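IAA acetyltransferase (PDB 1Y9K) probably transfers acetyl groups to nitrogen atoms of an acceptor, as expected of a GNAT-family N-acetyltransferase. Local coordinates at residues P59-I64 with K97-T102. Sequence-based numbering, arbitrary orientation.
Sequences PKTMEI and KLEVGT
Glu63 leaves its strand with CG anti to the backbone N (chi1 -174°) and runs on extended. Its CB and CG pass beside the carbonyl of Glu99, CG at 3.2 Å from Glu99 O, and the length of a glutamate then carries the carboxylate along the sheet. There OE2 takes a hydrogen bond from a water that also donates to Ile64 O and accepts from Gly101 N, joining the two strands. OE1 comes to 4.0 Å from Glu99 OE1, the carboxylate planes turned 74° apart. A second water donates to Glu63 OE1 and to Glu99 OE1; a salt bridge from Arg148 to Glu63 OE2 probably eases the repulsion, and one from Lys97 NZ to Glu99 OE2 (3.0 Å) probably offsets part of that charge. Strands 61-69 and 97-103 are the parallel neighbours of a beta-alpha-beta unit in the GNAT fold, joined through helix 78-92. Four backbone hydrogen bonds join the segments, the first from Lys97 N to Lys60 O just ahead of the strand, the shortest from Ile64 N to Glu99 O (2.7 Å). Toward that helix apolar side chains pack together: Leu98 sets CD1 against CB of selenomethionine Met62 and CD2 against Ile64 CD1. Val100, which faces helix 107-115, brings CG2 to Ile64 CB at 3.9 Å.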
# COMPACT_ATOMS: atom_id res chain seq x y z
N PRO A 59 13.99 4.75 -11.99
CA PRO A 59 14.97 3.67 -12.10
C PRO A 59 15.24 2.95 -10.78
O PRO A 59 15.44 3.61 -9.75
CB PRO A 59 16.24 4.40 -12.56
CG PRO A 59 15.73 5.54 -13.33
CD PRO A 59 14.50 5.99 -12.60
N LYS A 60 15.21 1.62 -10.82
CA LYS A 60 15.57 0.77 -9.67
C LYS A 60 14.66 1.02 -8.45
O LYS A 60 15.02 0.70 -7.31
CB LYS A 60 17.06 0.94 -9.30
CG LYS A 60 18.07 0.44 -10.36
CD LYS A 60 17.95 -1.06 -10.55
CE LYS A 60 18.69 -1.58 -11.78
NZ LYS A 60 17.97 -2.79 -12.35
N THR A 61 13.48 1.58 -8.73
CA THR A 61 12.53 1.98 -7.70
C THR A 61 11.17 1.31 -7.90
O THR A 61 10.59 1.36 -8.99
CB THR A 61 12.35 3.53 -7.69
OG1 THR A 61 13.63 4.16 -7.61
CG2 THR A 61 11.50 3.97 -6.50
N MSE A 62 10.67 0.70 -6.83
CA MSE A 62 9.27 0.30 -6.76
C MSE A 62 8.52 1.12 -5.70
O MSE A 62 9.12 1.62 -4.73
CB MSE A 62 9.10 -1.21 -6.53
CG MSE A 62 9.46 -2.06 -7.78
SE MSE A 62 9.12 -3.85 -7.78
CE MSE A 62 9.80 -4.42 -6.28
N GLU A 63 7.22 1.28 -5.91
CA GLU A 63 6.36 1.90 -4.93
C GLU A 63 5.19 0.99 -4.59
O GLU A 63 4.58 0.40 -5.49
CB GLU A 63 5.82 3.22 -5.45
CG GLU A 63 5.01 3.97 -4.40
CD GLU A 63 4.66 5.39 -4.79
OE1 GLU A 63 5.30 5.94 -5.72
OE2 GLU A 63 3.75 5.95 -4.15
N ILE A 64 4.88 0.89 -3.30
CA ILE A 64 3.63 0.27 -2.84
C ILE A 64 2.46 1.22 -3.10
O ILE A 64 2.27 2.20 -2.37
CB ILE A 64 3.70 -0.13 -1.35
CG1 ILE A 64 4.90 -1.05 -1.12
CG2 ILE A 64 2.41 -0.83 -0.96
CD1 ILE A 64 5.35 -1.19 0.34
N LYS A 97 15.44 0.91 -4.19
CA LYS A 97 14.60 1.86 -3.47
C LYS A 97 13.13 1.40 -3.47
O LYS A 97 12.58 1.04 -4.51
CB LYS A 97 14.72 3.26 -4.10
CG LYS A 97 14.22 4.41 -3.21
CD LYS A 97 14.42 5.78 -3.87
CE LYS A 97 14.65 6.87 -2.82
NZ LYS A 97 13.75 8.07 -2.99
N LEU A 98 12.53 1.38 -2.28
CA LEU A 98 11.10 1.13 -2.13
C LEU A 98 10.39 2.35 -1.52
O LEU A 98 10.84 2.89 -0.52
CB LEU A 98 10.83 -0.14 -1.29
CG LEU A 98 9.38 -0.65 -1.21
CD1 LEU A 98 8.80 -1.06 -2.58
CD2 LEU A 98 9.26 -1.79 -0.21
N GLU A 99 9.31 2.77 -2.17
CA GLU A 99 8.51 3.91 -1.71
C GLU A 99 7.07 3.53 -1.37
O GLU A 99 6.51 2.57 -1.91
CB GLU A 99 8.53 5.05 -2.73
CG GLU A 99 9.95 5.55 -3.04
CD GLU A 99 9.98 6.78 -3.94
OE1 GLU A 99 9.07 6.94 -4.77
OE2 GLU A 99 10.92 7.58 -3.82
N VAL A 100 6.50 4.30 -0.46
CA VAL A 100 5.11 4.17 -0.09
C VAL A 100 4.60 5.57 0.29
O VAL A 100 5.31 6.35 0.94
CB VAL A 100 4.94 3.15 1.08
CG1 VAL A 100 5.58 3.66 2.38
CG2 VAL A 100 3.46 2.78 1.28
N GLY A 101 3.38 5.88 -0.14
CA GLY A 101 2.72 7.12 0.26
C GLY A 101 1.57 6.78 1.18
O GLY A 101 1.05 5.66 1.15
N THR A 102 1.20 7.75 2.02
CA THR A 102 -0.00 7.66 2.83
C THR A 102 -0.47 9.06 3.21
O THR A 102 0.32 10.00 3.18
CB THR A 102 0.19 6.76 4.07
OG1 THR A 102 -1.09 6.27 4.48
CG2 THR A 102 0.84 7.51 5.23
O HOH W 1 2.20 4.82 -2.45
O HOH W 2 7.83 6.16 -6.95